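Local coordinates for protein response regulator aspartate phosphatase H (Bacillus subtilis, PDB 3Q15) that dephosphorylates the sporulation response regulator Spo0F and also acts on the competence regulator ComA, helping to separate competence and sporulation in time, at residues D50-L64 / Q92-F106. Sequence-based numbering, arbitrary orientation.
Sequences DLLIYYSLMCFRHQL and QKKLTGLLKYYSLFF
Y54 and Y102 pass in opposite directions and each lays its CB over the other's ring: Y102 CB sits 3.5 Å from the Y54 ring centroid, Y54 CB 4.2 Å from the Y102 ring centroid. The two planes meet at 38°, so this reciprocal CH-pi pair is neither a flat stack nor edge-to-face. F106 completes the aromatic cluster; its ring is almost parallel to Y54 but slid so far aside that they barely overlap, and L51 CD2 lies over one face of F106 in a CH-pi contact, 4.0 Å from the F106 ring centroid. The Y54 ring reaches across because CG is anti to the backbone N (chi1 -177°), a knob among L99, Y102, S103 and F106, with L99 CD2 at its edge. Its hydroxyl continues past S103 to a hydrogen bond with N17 on helix 9-24, whose side chain also donates to S103 O. Cut back to an alanine, Y54 would probably leave a gap beside Y102 and F106 and N17 without its phenolic partner. Farther along, leucines take over: L57 CD1 wedges in 3.5 Å from L98 CD2, and L99 splits its methyls, CD2 lying 3.6 Å from L57 CB while CD1 rests on the aliphatic part of R61. L95 fills the next hole, and L95 CD2 lies in the plane of the F60 ring at its edge, 3.7 Å from F60 CD2. Two waters bridge the helices, one joining R61 NE to T96 OG1, the other Y102 OH to D50 OD1, its bond to the aspartate weak; D50 OD1 also hydrogen-bonds a polar side chain on the chain of another protein. Side chains of both helices act as knobs, with axes crossing at -135°: interlocking knobs-into-holes packing that joins helix 49-67 of the N-terminal three-helix bundle to helix 93-113, which runs into the first predicted TPR repeat.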
ATOM      1  N   ASP A  50      -6.031 -23.415  -5.016  1.00 48.76           N
ATOM      2  CA  ASP A  50      -7.009 -22.333  -5.058  1.00 47.20           C
ATOM      3  C   ASP A  50      -7.529 -22.150  -6.477  1.00 47.64           C
ATOM      4  O   ASP A  50      -8.710 -21.870  -6.687  1.00 46.44           O
ATOM      5  CB  ASP A  50      -6.400 -21.019  -4.567  1.00 49.89           C
ATOM      6  CG  ASP A  50      -5.972 -21.078  -3.118  1.00 56.03           C
ATOM      7  OD1 ASP A  50      -6.633 -21.779  -2.322  1.00 57.22           O
ATOM      8  OD2 ASP A  50      -4.970 -20.414  -2.775  1.00 62.22           O
ATOM      9  N   LEU A  51      -6.632 -22.301  -7.448  1.00 47.42           N
ATOM     10  CA  LEU A  51      -6.996 -22.207  -8.854  1.00 43.15           C
ATOM     11  C   LEU A  51      -7.956 -23.336  -9.209  1.00 42.53           C
ATOM     12  O   LEU A  51      -8.966 -23.114  -9.878  1.00 38.70           O
ATOM     13  CB  LEU A  51      -5.744 -22.266  -9.734  1.00 44.03           C
ATOM     14  CG  LEU A  51      -5.901 -22.006 -11.240  1.00 43.79           C
ATOM     15  CD1 LEU A  51      -6.566 -23.183 -11.942  1.00 40.11           C
ATOM     16  CD2 LEU A  51      -6.670 -20.715 -11.489  1.00 38.05           C
ATOM     17  N   LEU A  52      -7.639 -24.542  -8.747  1.00 43.77           N
ATOM     18  CA  LEU A  52      -8.464 -25.717  -9.022  1.00 47.32           C
ATOM     19  C   LEU A  52      -9.877 -25.577  -8.461  1.00 48.39           C
ATOM     20  O   LEU A  52     -10.836 -26.069  -9.051  1.00 49.91           O
ATOM     21  CB  LEU A  52      -7.812 -26.982  -8.462  1.00 50.64           C
ATOM     22  CG  LEU A  52      -6.410 -27.321  -8.966  1.00 53.45           C
ATOM     23  CD1 LEU A  52      -5.939 -28.633  -8.359  1.00 55.49           C
ATOM     24  CD2 LEU A  52      -6.385 -27.393 -10.482  1.00 54.33           C
ATOM     25  N   ILE A  53      -9.999 -24.918  -7.313  1.00 47.27           N
ATOM     26  CA  ILE A  53     -11.304 -24.642  -6.729  1.00 40.91           C
ATOM     27  C   ILE A  53     -12.076 -23.688  -7.626  1.00 40.64           C
ATOM     28  O   ILE A  53     -13.250 -23.904  -7.910  1.00 39.64           O
ATOM     29  CB  ILE A  53     -11.180 -24.015  -5.329  1.00 43.24           C
ATOM     30  CG1 ILE A  53     -10.558 -25.013  -4.350  1.00 44.58           C
ATOM     31  CG2 ILE A  53     -12.543 -23.559  -4.830  1.00 47.08           C
ATOM     32  CD1 ILE A  53     -10.478 -24.491  -2.940  1.00 55.40           C
ATOM     33  N   TYR A  54     -11.402 -22.633  -8.074  1.00 41.06           N
ATOM     34  CA  TYR A  54     -12.002 -21.661  -8.984  1.00 40.87           C
ATOM     35  C   TYR A  54     -12.451 -22.358 -10.266  1.00 39.13           C
ATOM     36  O   TYR A  54     -13.519 -22.067 -10.807  1.00 37.81           O
ATOM     37  CB  TYR A  54     -10.994 -20.550  -9.293  1.00 37.05           C
ATOM     38  CG  TYR A  54     -11.516 -19.436 -10.174  1.00 37.81           C
ATOM     39  CD1 TYR A  54     -12.867 -19.113 -10.208  1.00 35.19           C
ATOM     40  CD2 TYR A  54     -10.650 -18.707 -10.982  1.00 38.72           C
ATOM     41  CE1 TYR A  54     -13.337 -18.091 -11.018  1.00 33.52           C
ATOM     42  CE2 TYR A  54     -11.109 -17.690 -11.791  1.00 39.14           C
ATOM     43  CZ  TYR A  54     -12.453 -17.386 -11.807  1.00 38.25           C
ATOM     44  OH  TYR A  54     -12.910 -16.369 -12.620  1.00 38.15           O
ATOM     45  N   TYR A  55     -11.633 -23.294 -10.739  1.00 42.00           N
ATOM     46  CA  TYR A  55     -11.966 -24.085 -11.918  1.00 43.00           C
ATOM     47  C   TYR A  55     -13.228 -24.925 -11.712  1.00 45.45           C
ATOM     48  O   TYR A  55     -14.109 -24.953 -12.574  1.00 45.29           O
ATOM     49  CB  TYR A  55     -10.793 -24.987 -12.313  1.00 45.61           C
ATOM     50  CG  TYR A  55     -11.190 -26.135 -13.214  1.00 46.93           C
ATOM     51  CD1 TYR A  55     -11.337 -25.953 -14.582  1.00 45.99           C
ATOM     52  CD2 TYR A  55     -11.423 -27.401 -12.693  1.00 49.12           C
ATOM     53  CE1 TYR A  55     -11.705 -27.004 -15.407  1.00 47.54           C
ATOM     54  CE2 TYR A  55     -11.791 -28.455 -13.510  1.00 50.06           C
ATOM     55  CZ  TYR A  55     -11.930 -28.250 -14.866  1.00 48.52           C
ATOM     56  OH  TYR A  55     -12.296 -29.298 -15.678  1.00 49.59           O
ATOM     57  N   SER A  56     -13.303 -25.616 -10.577  1.00 40.91           N
ATOM     58  CA  SER A  56     -14.440 -26.484 -10.275  1.00 43.51           C
ATOM     59  C   SER A  56     -15.735 -25.700 -10.095  1.00 42.22           C
ATOM     60  O   SER A  56     -16.799 -26.135 -10.537  1.00 42.12           O
ATOM     61  CB  SER A  56     -14.163 -27.340  -9.035  1.00 44.77           C
ATOM     62  OG  SER A  56     -13.151 -28.294  -9.300  1.00 42.82           O
ATOM     63  N   LEU A  57     -15.648 -24.548  -9.441  1.00 39.94           N
ATOM     64  CA  LEU A  57     -16.803 -23.674  -9.317  1.00 42.93           C
ATOM     65  C   LEU A  57     -17.256 -23.191 -10.697  1.00 43.72           C
ATOM     66  O   LEU A  57     -18.453 -23.137 -10.987  1.00 42.12           O
ATOM     67  CB  LEU A  57     -16.484 -22.486  -8.410  1.00 39.49           C
ATOM     68  CG  LEU A  57     -16.150 -22.798  -6.948  1.00 43.01           C
ATOM     69  CD1 LEU A  57     -15.734 -21.528  -6.212  1.00 40.65           C
ATOM     70  CD2 LEU A  57     -17.325 -23.477  -6.245  1.00 44.68           C
ATOM     71  N   MET A  58     -16.296 -22.845 -11.551  1.00 40.86           N
ATOM     72  CA  MET A  58     -16.634 -22.400 -12.898  1.00 42.51           C
ATOM     73  C   MET A  58     -17.288 -23.528 -13.695  1.00 45.67           C
ATOM     74  O   MET A  58     -18.219 -23.290 -14.461  1.00 45.95           O
ATOM     75  CB  MET A  58     -15.412 -21.854 -13.639  1.00 40.11           C
ATOM     76  CG  MET A  58     -15.768 -21.108 -14.914  1.00 42.46           C
ATOM     77  SD  MET A  58     -16.832 -19.683 -14.608  1.00 44.14           S
ATOM     78  CE  MET A  58     -15.798 -18.721 -13.504  1.00 39.58           C
ATOM     79  N   CYS A  59     -16.807 -24.754 -13.506  1.00 47.44           N
ATOM     80  CA  CYS A  59     -17.422 -25.918 -14.137  1.00 50.66           C
ATOM     81  C   CYS A  59     -18.898 -26.017 -13.760  1.00 50.81           C
ATOM     82  O   CYS A  59     -19.738 -26.384 -14.584  1.00 52.75           O
ATOM     83  CB  CYS A  59     -16.697 -27.208 -13.738  1.00 50.09           C
ATOM     84  SG  CYS A  59     -15.112 -27.478 -14.568  1.00 56.15           S
ATOM     85  N   PHE A  60     -19.203 -25.685 -12.511  1.00 47.31           N
ATOM     86  CA  PHE A  60     -20.568 -25.750 -12.006  1.00 50.30           C
ATOM     87  C   PHE A  60     -21.395 -24.617 -12.604  1.00 48.86           C
ATOM     88  O   PHE A  60     -22.531 -24.819 -13.038  1.00 48.94           O
ATOM     89  CB  PHE A  60     -20.570 -25.673 -10.475  1.00 48.50           C
ATOM     90  CG  PHE A  60     -21.933 -25.824  -9.852  1.00 46.41           C
ATOM     91  CD1 PHE A  60     -22.532 -27.070  -9.758  1.00 45.26           C
ATOM     92  CD2 PHE A  60     -22.602 -24.723  -9.340  1.00 45.50           C
ATOM     93  CE1 PHE A  60     -23.784 -27.212  -9.181  1.00 46.58           C
ATOM     94  CE2 PHE A  60     -23.853 -24.859  -8.761  1.00 47.16           C
ATOM     95  CZ  PHE A  60     -24.445 -26.105  -8.680  1.00 46.91           C
ATOM     96  N   ARG A  61     -20.811 -23.425 -12.626  1.00 43.73           N
ATOM     97  CA  ARG A  61     -21.464 -22.263 -13.209  1.00 43.03           C
ATOM     98  C   ARG A  61     -21.723 -22.504 -14.693  1.00 46.31           C
ATOM     99  O   ARG A  61     -22.775 -22.138 -15.214  1.00 49.57           O
ATOM    100  CB  ARG A  61     -20.601 -21.016 -13.005  1.00 41.67           C
ATOM    101  CG  ARG A  61     -21.217 -19.738 -13.531  1.00 43.36           C
ATOM    102  CD  ARG A  61     -22.607 -19.504 -12.956  1.00 43.37           C
ATOM    103  NE  ARG A  61     -23.175 -18.250 -13.445  1.00 41.44           N
ATOM    104  CZ  ARG A  61     -23.832 -18.132 -14.593  1.00 42.33           C
ATOM    105  NH1 ARG A  61     -24.010 -19.195 -15.365  1.00 43.98           N
ATOM    106  NH2 ARG A  61     -24.314 -16.957 -14.971  1.00 43.41           N
ATOM    107  N   HIS A  62     -20.763 -23.133 -15.362  1.00 44.26           N
ATOM    108  CA  HIS A  62     -20.900 -23.476 -16.774  1.00 48.84           C
ATOM    109  C   HIS A  62     -22.066 -24.434 -17.000  1.00 53.21           C
ATOM    110  O   HIS A  62     -22.789 -24.325 -17.991  1.00 55.10           O
ATOM    111  CB  HIS A  62     -19.604 -24.092 -17.304  1.00 50.25           C
ATOM    112  CG  HIS A  62     -19.683 -24.533 -18.734  1.00 52.15           C
ATOM    113  ND1 HIS A  62     -19.277 -23.735 -19.783  1.00 53.92           N
ATOM    114  CD2 HIS A  62     -20.121 -25.688 -19.288  1.00 55.53           C
ATOM    115  CE1 HIS A  62     -19.462 -24.382 -20.922  1.00 56.57           C
ATOM    116  NE2 HIS A  62     -19.973 -25.569 -20.649  1.00 56.50           N
ATOM    117  N   GLN A  63     -22.243 -25.377 -16.079  1.00 51.59           N
ATOM    118  CA  GLN A  63     -23.328 -26.347 -16.186  1.00 52.97           C
ATOM    119  C   GLN A  63     -24.683 -25.681 -15.946  1.00 53.58           C
ATOM    120  O   GLN A  63     -25.676 -26.021 -16.587  1.00 52.50           O
ATOM    121  CB  GLN A  63     -23.120 -27.506 -15.208  1.00 52.69           C
ATOM    122  CG  GLN A  63     -24.140 -28.630 -15.356  1.00 56.51           C
ATOM    123  CD  GLN A  63     -24.099 -29.280 -16.729  1.00 62.47           C
ATOM    124  OE1 GLN A  63     -23.025 -29.498 -17.293  1.00 64.02           O
ATOM    125  NE2 GLN A  63     -25.271 -29.586 -17.280  1.00 65.03           N
ATOM    126  N   LEU A  64     -24.718 -24.728 -15.021  1.00 52.37           N
ATOM    127  CA  LEU A  64     -25.926 -23.951 -14.784  1.00 52.72           C
ATOM    128  C   LEU A  64     -26.376 -23.256 -16.061  1.00 53.90           C
ATOM    129  O   LEU A  64     -27.567 -23.189 -16.351  1.00 57.45           O
ATOM    130  CB  LEU A  64     -25.700 -22.917 -13.677  1.00 49.28           C
ATOM    131  CG  LEU A  64     -25.708 -23.439 -12.240  1.00 49.44           C
ATOM    132  CD1 LEU A  64     -25.420 -22.319 -11.254  1.00 48.72           C
ATOM    133  CD2 LEU A  64     -27.040 -24.104 -11.920  1.00 53.43           C
ATOM    134  N   GLN A  92     -28.116 -18.138  -6.722  1.00 49.40           N
ATOM    135  CA  GLN A  92     -26.742 -18.569  -6.508  1.00 47.23           C
ATOM    136  C   GLN A  92     -25.868 -17.439  -5.975  1.00 50.78           C
ATOM    137  O   GLN A  92     -24.799 -17.156  -6.520  1.00 51.91           O
ATOM    138  CB  GLN A  92     -26.153 -19.125  -7.804  1.00 45.19           C
ATOM    139  CG  GLN A  92     -26.850 -20.376  -8.315  1.00 52.19           C
ATOM    140  CD  GLN A  92     -26.553 -21.596  -7.463  1.00 53.91           C
ATOM    141  OE1 GLN A  92     -25.637 -21.584  -6.643  1.00 56.69           O
ATOM    142  NE2 GLN A  92     -27.328 -22.658  -7.655  1.00 52.30           N
ATOM    143  N   LYS A  93     -26.325 -16.801  -4.903  1.00 50.03           N
ATOM    144  CA  LYS A  93     -25.601 -15.681  -4.305  1.00 52.75           C
ATOM    145  C   LYS A  93     -24.168 -16.025  -3.902  1.00 49.69           C
ATOM    146  O   LYS A  93     -23.230 -15.328  -4.287  1.00 43.99           O
ATOM    147  CB  LYS A  93     -26.357 -15.130  -3.094  1.00 58.20           C
ATOM    148  CG  LYS A  93     -27.604 -14.342  -3.448  1.00 66.30           C
ATOM    149  CD  LYS A  93     -28.263 -13.769  -2.203  1.00 72.65           C
ATOM    150  CE  LYS A  93     -29.472 -12.917  -2.560  1.00 77.30           C
ATOM    151  NZ  LYS A  93     -30.490 -13.695  -3.319  1.00 79.30           N
ATOM    152  N   LYS A  94     -24.005 -17.087  -3.118  1.00 45.74           N
ATOM    153  CA  LYS A  94     -22.689 -17.449  -2.596  1.00 50.01           C
ATOM    154  C   LYS A  94     -21.730 -17.853  -3.706  1.00 44.93           C
ATOM    155  O   LYS A  94     -20.548 -17.531  -3.655  1.00 41.62           O
ATOM    156  CB  LYS A  94     -22.794 -18.562  -1.549  1.00 52.12           C
ATOM    157  CG  LYS A  94     -23.545 -18.149  -0.293  1.00 59.05           C
ATOM    158  CD  LYS A  94     -23.505 -19.236   0.768  1.00 63.63           C
ATOM    159  CE  LYS A  94     -24.215 -18.786   2.038  1.00 70.37           C
ATOM    160  NZ  LYS A  94     -24.190 -19.830   3.101  1.00 73.47           N
ATOM    161  N   LEU A  95     -22.248 -18.558  -4.707  1.00 47.49           N
ATOM    162  CA  LEU A  95     -21.445 -18.983  -5.847  1.00 46.99           C
ATOM    163  C   LEU A  95     -20.998 -17.776  -6.660  1.00 47.36           C
ATOM    164  O   LEU A  95     -19.822 -17.633  -6.997  1.00 46.39           O
ATOM    165  CB  LEU A  95     -22.249 -19.925  -6.742  1.00 47.73           C
ATOM    166  CG  LEU A  95     -21.599 -20.234  -8.091  1.00 45.98           C
ATOM    167  CD1 LEU A  95     -20.286 -20.985  -7.894  1.00 45.52           C
ATOM    168  CD2 LEU A  95     -22.545 -21.017  -8.989  1.00 44.41           C
ATOM    169  N   THR A  96     -21.951 -16.908  -6.972  1.00 46.11           N
ATOM    170  CA  THR A  96     -21.666 -15.731  -7.777  1.00 43.92           C
ATOM    171  C   THR A  96     -20.664 -14.822  -7.066  1.00 44.90           C
ATOM    172  O   THR A  96     -19.753 -14.282  -7.690  1.00 44.72           O
ATOM    173  CB  THR A  96     -22.961 -14.961  -8.106  1.00 40.83           C
ATOM    174  OG1 THR A  96     -23.873 -15.839  -8.776  1.00 41.57           O
ATOM    175  CG2 THR A  96     -22.672 -13.768  -9.001  1.00 40.03           C
ATOM    176  N   GLY A  97     -20.833 -14.668  -5.757  1.00 47.68           N
ATOM    177  CA  GLY A  97     -19.930 -13.858  -4.962  1.00 47.10           C
ATOM    178  C   GLY A  97     -18.517 -14.416  -4.914  1.00 43.21           C
ATOM    179  O   GLY A  97     -17.545 -13.670  -5.011  1.00 38.12           O
ATOM    180  N   LEU A  98     -18.400 -15.731  -4.762  1.00 43.34           N
ATOM    181  CA  LEU A  98     -17.090 -16.369  -4.704  1.00 42.37           C
ATOM    182  C   LEU A  98     -16.376 -16.289  -6.049  1.00 45.76           C
ATOM    183  O   LEU A  98     -15.180 -15.993  -6.107  1.00 43.18           O
ATOM    184  CB  LEU A  98     -17.219 -17.823  -4.250  1.00 47.52           C
ATOM    185  CG  LEU A  98     -15.913 -18.531  -3.884  1.00 48.77           C
ATOM    186  CD1 LEU A  98     -15.007 -17.620  -3.063  1.00 46.03           C
ATOM    187  CD2 LEU A  98     -16.206 -19.824  -3.136  1.00 47.12           C
ATOM    188  N   LEU A  99     -17.113 -16.549  -7.127  1.00 43.47           N
ATOM    189  CA  LEU A  99     -16.552 -16.443  -8.473  1.00 39.95           C
ATOM    190  C   LEU A  99     -16.000 -15.048  -8.715  1.00 37.40           C
ATOM    191  O   LEU A  99     -14.894 -14.886  -9.230  1.00 36.77           O
ATOM    192  CB  LEU A  99     -17.605 -16.768  -9.536  1.00 41.23           C
ATOM    193  CG  LEU A  99     -18.093 -18.212  -9.615  1.00 43.95           C
ATOM    194  CD1 LEU A  99     -19.120 -18.344 -10.730  1.00 48.70           C
ATOM    195  CD2 LEU A  99     -16.927 -19.161  -9.837  1.00 39.51           C
ATOM    196  N   LYS A 100     -16.781 -14.039  -8.344  1.00 35.33           N
ATOM    197  CA  LYS A 100     -16.362 -12.660  -8.501  1.00 37.49           C
ATOM    198  C   LYS A 100     -15.056 -12.422  -7.753  1.00 39.43           C
ATOM    199  O   LYS A 100     -14.155 -11.755  -8.259  1.00 42.03           O
ATOM    200  CB  LYS A 100     -17.445 -11.708  -7.994  1.00 41.10           C
ATOM    201  CG  LYS A 100     -17.128 -10.240  -8.211  1.00 43.39           C
ATOM    202  CD  LYS A 100     -18.316  -9.364  -7.847  1.00 51.91           C
ATOM    203  CE  LYS A 100     -18.093  -7.921  -8.278  1.00 55.40           C
ATOM    204  NZ  LYS A 100     -19.252  -7.052  -7.930  1.00 59.48           N
ATOM    205  N   TYR A 101     -14.957 -12.979  -6.551  1.00 42.89           N
ATOM    206  CA  TYR A 101     -13.772 -12.808  -5.719  1.00 40.77           C
ATOM    207  C   TYR A 101     -12.542 -13.407  -6.386  1.00 37.93           C
ATOM    208  O   TYR A 101     -11.478 -12.786  -6.430  1.00 36.47           O
ATOM    209  CB  TYR A 101     -13.975 -13.451  -4.344  1.00 42.64           C
ATOM    210  CG  TYR A 101     -12.683 -13.644  -3.578  1.00 45.88           C
ATOM    211  CD1 TYR A 101     -12.075 -14.890  -3.505  1.00 46.48           C
ATOM    212  CD2 TYR A 101     -12.064 -12.575  -2.943  1.00 46.53           C
ATOM    213  CE1 TYR A 101     -10.893 -15.068  -2.810  1.00 47.86           C
ATOM    214  CE2 TYR A 101     -10.883 -12.744  -2.250  1.00 46.07           C
ATOM    215  CZ  TYR A 101     -10.301 -13.991  -2.184  1.00 49.36           C
ATOM    216  OH  TYR A 101      -9.123 -14.154  -1.487  1.00 51.17           O
ATOM    217  N   TYR A 102     -12.695 -14.616  -6.909  1.00 38.51           N
ATOM    218  CA  TYR A 102     -11.599 -15.297  -7.582  1.00 37.20           C
ATOM    219  C   TYR A 102     -11.160 -14.579  -8.858  1.00 40.68           C
ATOM    220  O   TYR A 102      -9.965 -14.425  -9.106  1.00 39.76           O
ATOM    221  CB  TYR A 102     -11.987 -16.742  -7.893  1.00 37.15           C
ATOM    222  CG  TYR A 102     -11.797 -17.686  -6.725  1.00 42.90           C
ATOM    223  CD1 TYR A 102     -12.728 -18.681  -6.453  1.00 41.17           C
ATOM    224  CD2 TYR A 102     -10.681 -17.590  -5.901  1.00 43.06           C
ATOM    225  CE1 TYR A 102     -12.560 -19.548  -5.392  1.00 44.37           C
ATOM    226  CE2 TYR A 102     -10.502 -18.455  -4.835  1.00 42.38           C
ATOM    227  CZ  TYR A 102     -11.449 -19.433  -4.588  1.00 44.85           C
ATOM    228  OH  TYR A 102     -11.293 -20.303  -3.536  1.00 49.93           O
ATOM    229  N   SER A 103     -12.124 -14.144  -9.666  1.00 38.60           N
ATOM    230  CA  SER A 103     -11.798 -13.497 -10.931  1.00 39.53           C
ATOM    231  C   SER A 103     -10.926 -12.269 -10.692  1.00 38.87           C
ATOM    232  O   SER A 103      -9.974 -12.027 -11.426  1.00 40.44           O
ATOM    233  CB  SER A 103     -13.066 -13.113 -11.706  1.00 40.03           C
ATOM    234  OG  SER A 103     -13.807 -12.115 -11.018  1.00 39.77           O
ATOM    235  N   LEU A 104     -11.262 -11.510  -9.654  1.00 36.31           N
ATOM    236  CA  LEU A 104     -10.517 -10.313  -9.282  1.00 36.46           C
ATOM    237  C   LEU A 104      -9.173 -10.666  -8.653  1.00 38.55           C
ATOM    238  O   LEU A 104      -8.161 -10.008  -8.903  1.00 38.90           O
ATOM    239  CB  LEU A 104     -11.336  -9.467  -8.304  1.00 35.30           C
ATOM    240  CG  LEU A 104     -12.620  -8.832  -8.838  1.00 41.37           C
ATOM    241  CD1 LEU A 104     -13.496  -8.340  -7.695  1.00 36.72           C
ATOM    242  CD2 LEU A 104     -12.292  -7.697  -9.806  1.00 35.98           C
ATOM    243  N   PHE A 105      -9.168 -11.707  -7.828  1.00 38.84           N
ATOM    244  CA  PHE A 105      -7.957 -12.124  -7.142  1.00 40.74           C
ATOM    245  C   PHE A 105      -6.903 -12.583  -8.137  1.00 38.47           C
ATOM    246  O   PHE A 105      -5.789 -12.063  -8.157  1.00 35.09           O
ATOM    247  CB  PHE A 105      -8.245 -13.239  -6.133  1.00 41.82           C
ATOM    248  CG  PHE A 105      -7.006 -13.791  -5.479  1.00 42.00           C
ATOM    249  CD1 PHE A 105      -6.480 -13.192  -4.341  1.00 42.60           C
ATOM    250  CD2 PHE A 105      -6.357 -14.894  -6.013  1.00 42.17           C
ATOM    251  CE1 PHE A 105      -5.332 -13.692  -3.739  1.00 44.54           C
ATOM    252  CE2 PHE A 105      -5.207 -15.400  -5.419  1.00 45.12           C
ATOM    253  CZ  PHE A 105      -4.694 -14.797  -4.278  1.00 45.34           C
ATOM    254  N   PHE A 106      -7.259 -13.554  -8.968  1.00 37.24           N
ATOM    255  CA  PHE A 106      -6.320 -14.082  -9.948  1.00 37.19           C
ATOM    256  C   PHE A 106      -5.928 -13.060 -11.010  1.00 37.83           C
ATOM    257  O   PHE A 106      -4.848 -13.148 -11.583  1.00 34.22           O
ATOM    258  CB  PHE A 106      -6.866 -15.349 -10.594  1.00 39.02           C
ATOM    259  CG  PHE A 106      -6.780 -16.544  -9.705  1.00 39.42           C
ATOM    260  CD1 PHE A 106      -5.553 -17.117  -9.420  1.00 40.07           C
ATOM    261  CD2 PHE A 106      -7.918 -17.084  -9.134  1.00 37.66           C
ATOM    262  CE1 PHE A 106      -5.462 -18.218  -8.585  1.00 45.54           C
ATOM    263  CE2 PHE A 106      -7.834 -18.185  -8.302  1.00 43.26           C
ATOM    264  CZ  PHE A 106      -6.605 -18.753  -8.027  1.00 46.04           C
TER
HETATM  265  O   HOH W   1      -9.150 -20.069  -2.066  1.00 49.53           O
HETATM  266  O   HOH W   2     -22.451 -16.710 -11.294  1.00 46.41           O